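Local coordinates for protein ORF48 (Lactococcus phage TP901-1, PDB 3U6X) that serves as an upper baseplate protein of the phage tail and probably holds the receptor-binding subunits that attach the virion to its host, at residues L50-R54 against Q55-V59; Y21-I25 against G26-D30. One frame throughout, in Å; residues are numbered along the deposited sequence.

Contact 1 of 2, residues L50-R54 against Q55-V59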
# COMPACT_ATOMS: atom_id res chain seq x y z
N LEU V 50 35.68 35.79 -24.99
CA LEU V 50 34.92 34.82 -25.77
C LEU V 50 33.99 35.45 -26.84
O LEU V 50 33.39 36.53 -26.66
CB LEU V 50 34.19 33.79 -24.88
CG LEU V 50 35.05 33.09 -23.82
CD1 LEU V 50 34.21 32.26 -22.91
CD2 LEU V 50 36.13 32.26 -24.44
N SER V 51 33.93 34.75 -27.96
CA SER V 51 33.24 35.12 -29.19
C SER V 51 32.63 33.82 -29.76
O SER V 51 33.30 32.78 -29.75
CB SER V 51 34.28 35.67 -30.16
OG SER V 51 33.72 36.63 -31.02
N TYR V 52 31.39 33.88 -30.29
CA TYR V 52 30.72 32.67 -30.77
C TYR V 52 30.06 32.69 -32.14
O TYR V 52 29.28 33.59 -32.48
CB TYR V 52 29.61 32.26 -29.76
CG TYR V 52 30.08 31.99 -28.35
CD1 TYR V 52 30.43 30.70 -27.95
CD2 TYR V 52 30.14 33.01 -27.40
CE1 TYR V 52 30.83 30.44 -26.65
CE2 TYR V 52 30.59 32.76 -26.11
CZ TYR V 52 30.90 31.47 -25.73
OH TYR V 52 31.30 31.17 -24.46
N ASP V 53 30.28 31.59 -32.86
CA ASP V 53 29.62 31.23 -34.11
C ASP V 53 28.94 29.87 -33.86
O ASP V 53 29.15 29.29 -32.78
CB ASP V 53 30.62 31.13 -35.27
CG ASP V 53 30.92 32.45 -35.97
OD1 ASP V 53 30.09 33.40 -35.86
OD2 ASP V 53 31.98 32.53 -36.64
N ARG V 54 28.13 29.36 -34.83
CA ARG V 54 27.49 28.04 -34.72
C ARG V 54 28.56 26.97 -34.48
O ARG V 54 29.48 26.84 -35.29
CB ARG V 54 26.69 27.71 -35.99
CG ARG V 54 25.30 27.13 -35.76
CD ARG V 54 25.26 25.61 -35.73
NE ARG V 54 25.21 25.01 -37.06
CZ ARG V 54 24.71 23.81 -37.35
NH1 ARG V 54 24.14 23.07 -36.41
NH2 ARG V 54 24.77 23.34 -38.59
N GLN V 55 28.52 26.31 -33.33
CA GLN V 55 29.45 25.23 -32.93
C GLN V 55 30.94 25.59 -32.95
O GLN V 55 31.78 24.71 -33.15
CB GLN V 55 29.17 23.94 -33.71
CG GLN V 55 27.73 23.45 -33.55
CD GLN V 55 27.44 22.16 -34.27
OE1 GLN V 55 28.20 21.69 -35.13
NE2 GLN V 55 26.32 21.56 -33.92
N LYS V 56 31.25 26.88 -32.70
CA LYS V 56 32.61 27.41 -32.70
C LYS V 56 32.74 28.49 -31.64
O LYS V 56 31.95 29.44 -31.64
CB LYS V 56 32.94 28.01 -34.08
CG LYS V 56 34.00 27.27 -34.88
CD LYS V 56 34.07 27.73 -36.36
CE LYS V 56 33.13 26.96 -37.27
NZ LYS V 56 33.67 25.62 -37.63
N VAL V 57 33.74 28.35 -30.75
CA VAL V 57 34.06 29.34 -29.73
C VAL V 57 35.42 29.91 -30.12
O VAL V 57 36.37 29.16 -30.33
CB VAL V 57 34.13 28.77 -28.28
CG1 VAL V 57 34.20 29.89 -27.26
CG2 VAL V 57 32.94 27.88 -27.98
N TYR V 58 35.52 31.24 -30.19
CA TYR V 58 36.78 31.91 -30.42
C TYR V 58 37.28 32.40 -29.05
O TYR V 58 36.60 33.19 -28.41
CB TYR V 58 36.63 33.05 -31.42
CG TYR V 58 36.00 32.60 -32.72
CD1 TYR V 58 36.76 31.94 -33.69
CD2 TYR V 58 34.66 32.84 -32.99
CE1 TYR V 58 36.17 31.50 -34.88
CE2 TYR V 58 34.07 32.42 -34.19
CZ TYR V 58 34.83 31.75 -35.13
OH TYR V 58 34.24 31.33 -36.30
N VAL V 59 38.38 31.81 -28.57
CA VAL V 59 38.98 32.08 -27.26
C VAL V 59 40.20 32.96 -27.42
O VAL V 59 41.22 32.52 -27.96
CB VAL V 59 39.33 30.76 -26.52
CG1 VAL V 59 39.79 31.03 -25.10
CG2 VAL V 59 38.13 29.79 -26.52
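Tyr58 and Asp53 both carry CG beside the backbone N and anti to the carbonyl carbon, with chi1 at -54° and -86°, and these rotations lay the phenol along the hairpin until it meets the carboxylate. Tyr58 OH donates to Asp53 OD2 over 2.6 Å, approaching on the anti side and somewhat out of the carboxylate plane. The carboxylate sits at the ring edge with its plane 87° from that of the ring. Because Asp53, the first residue of the turn, lies opposite Lys56, two residues before Tyr58, the bond runs diagonally across the strands. Asp53 has a second partner: its OD1 is hydrogen-bonded to Thr42 OG1 of a second subunit, which should limit rotation of the carboxylate and may favour its charged form.

The other face of the sheet is apolar. Val57 brings both methyls obliquely against CD1 and CE1 of the Tyr52 ring, CG1 coming within 3.5 Å of Tyr52 CE1, while Tyr52 OH is tied to the carbonyl of Pro14. Farther from the turn, Leu50 CD2 rests 3.8 Å from Val59 CG2, the two side chains lying side by side.

Between the two faces the backbones pair antiparallel. Tyr58 N donates to Ser51 O at 2.7 Å, and Tyr58 O receives Ser51 N at 3.1 Å. At the turn itself, Asp53 N reaches Lys56 O at 3.0 Å, and Lys56 N returns a bond of 3.2 Å to Asp53 O. At the tip, Arg54 and Gln55 both engage Glu11, by a salt bridge and a weak hydrogen bond respectively. Closed by a type II turn from Asp53 to Lys56, this is a tight two-residue beta hairpin of an immunoglobulin-like domain, whose sheet continues into the second subunit beside Ser51 and Tyr52.

Contact 2 of 2, residues Y21-I25 against G26-D30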
# COMPACT_ATOMS: atom_id res chain seq x y z
N TYR V 21 49.21 25.56 -16.17
CA TYR V 21 49.94 24.85 -15.12
C TYR V 21 51.09 24.02 -15.69
O TYR V 21 51.08 23.63 -16.87
CB TYR V 21 49.02 23.99 -14.22
CG TYR V 21 48.07 23.10 -14.99
CD1 TYR V 21 46.81 23.55 -15.37
CD2 TYR V 21 48.44 21.81 -15.35
CE1 TYR V 21 45.96 22.76 -16.13
CE2 TYR V 21 47.58 20.99 -16.09
CZ TYR V 21 46.35 21.48 -16.49
OH TYR V 21 45.50 20.68 -17.21
N LYS V 22 52.08 23.75 -14.83
CA LYS V 22 53.32 23.04 -15.10
C LYS V 22 53.38 21.76 -14.24
O LYS V 22 52.85 21.72 -13.12
CB LYS V 22 54.48 23.98 -14.71
CG LYS V 22 55.87 23.58 -15.21
CD LYS V 22 56.94 24.62 -14.89
CE LYS V 22 57.02 25.73 -15.92
NZ LYS V 22 58.41 26.28 -16.04
N ASN V 23 54.09 20.74 -14.74
CA ASN V 23 54.35 19.48 -14.03
C ASN V 23 53.14 18.62 -13.67
O ASN V 23 53.20 17.83 -12.72
CB ASN V 23 55.33 19.67 -12.85
CG ASN V 23 56.76 19.85 -13.29
OD1 ASN V 23 57.25 19.13 -14.19
ND2 ASN V 23 57.46 20.77 -12.65
N ALA V 24 52.06 18.70 -14.46
CA ALA V 24 50.89 17.87 -14.21
C ALA V 24 51.27 16.41 -14.47
O ALA V 24 52.27 16.14 -15.13
CB ALA V 24 49.76 18.30 -15.13
N ILE V 25 50.51 15.48 -13.94
CA ILE V 25 50.70 14.04 -14.08
C ILE V 25 51.06 13.66 -15.54
O ILE V 25 50.37 14.06 -16.47
CB ILE V 25 49.42 13.37 -13.46
CG1 ILE V 25 49.73 12.62 -12.18
CG2 ILE V 25 48.50 12.56 -14.39
CD1 ILE V 25 49.85 13.51 -11.00
N GLY V 26 52.21 13.01 -15.71
CA GLY V 26 52.70 12.54 -17.00
C GLY V 26 53.36 13.58 -17.89
O GLY V 26 53.65 13.26 -19.05
N THR V 27 53.60 14.81 -17.38
CA THR V 27 54.27 15.86 -18.16
C THR V 27 55.66 16.14 -17.61
O THR V 27 56.45 16.82 -18.26
CB THR V 27 53.41 17.12 -18.30
OG1 THR V 27 53.26 17.73 -17.02
CG2 THR V 27 52.06 16.86 -18.94
N GLU V 28 55.96 15.61 -16.42
CA GLU V 28 57.24 15.76 -15.74
C GLU V 28 58.40 15.27 -16.63
O GLU V 28 58.26 14.24 -17.28
CB GLU V 28 57.24 15.01 -14.40
CG GLU V 28 56.02 15.26 -13.52
CD GLU V 28 55.00 14.13 -13.42
OE1 GLU V 28 54.70 13.49 -14.45
OE2 GLU V 28 54.47 13.91 -12.30
N THR V 29 59.51 16.03 -16.67
CA THR V 29 60.69 15.75 -17.51
C THR V 29 61.29 14.37 -17.25
O THR V 29 61.45 13.58 -18.19
CB THR V 29 61.73 16.88 -17.42
OG1 THR V 29 61.10 18.14 -17.66
CG2 THR V 29 62.87 16.71 -18.42
N ASP V 30 61.59 14.06 -15.98
CA ASP V 30 62.22 12.80 -15.61
C ASP V 30 61.27 11.65 -15.19
O ASP V 30 61.61 10.81 -14.35
CB ASP V 30 63.40 13.04 -14.63
CG ASP V 30 64.63 12.16 -14.85
OD1 ASP V 30 65.00 11.93 -16.04
OD2 ASP V 30 65.23 11.72 -13.84
O HOH W 1 53.01 15.81 -10.95
O HOH W 2 59.79 17.95 -14.66
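Thr27 grips the carbonyl of Ala24 with two donors. Its hydroxyl OG1 gives a hydrogen bond of 2.7 Å to Ala24 O, and its backbone N donates to the same oxygen at 2.9 Å. Both arrive from one face of the carbonyl plane, each tilted 23° from it. The hydroxyl can join in because chi1 of 66° places OG1 between the backbone N and the carbonyl carbon, turned back toward Ala24. One oxygen thus helps hold both the backbone and the side-chain rotation of Thr27.

The next layer is formed by Glu28. A bend at its chi2 folds the carboxylate back toward the turn, where OE1 accepts a weak hydrogen bond of 2.8 Å from Gly26 N. The other carboxylate oxygen, Glu28 OE2, receives a water that also donates to Asn23 O, and it takes a weak bond from the backbone N of Asp33. A second water donates to Asn23 OD1 at 2.8 Å and accepts from Thr29 N at 2.8 Å. One water thus links Asn23 to Glu28 and the other links it to Thr29; directly, Asn23 OD1 comes within 3.7 Å of Glu28 CA.

Farther out, Thr27 packs on Val87 and Ile82 of the main sheet, and Asn23 is joined to Thr85 by backbone hydrogen bonding. A chain of another protein lies against the turn, taking part in backbone hydrogen bonds with Ile25 and packing its main chain on Ala24 and Thr27, and a second such chain packs an apolar side chain on Ile25. With Ile25 and Gly26 at the corners, Gly26 at positive phi, Ala24 to Thr27 form a type II beta turn, here placed in the long loop after strand 16-22 and used as a binding surface at an interface between different proteins.

Overall arrangement
Contact 1 and contact 2 are two turns at far ends of one domain. Their centres lie 30 Å apart, on opposite sides of the chain's centre, and even their nearest atoms are about 14 Å from each other. The sheet relates them: the chain leaves strand 16-22 through residues 21-30, and returns along the neighbouring strand 43-53, whose far end enters the hairpin at 50-59. The turns differ in their main neighbours. Contact 1 borders chiefly a second copy of this protein, with another protein's chain touching it at Arg54, whereas contact 2 meets chains of another protein. Together they illustrate how one immunoglobulin-like sheet can offer its ends to different neighbours, as befits a component of a multi-subunit baseplate.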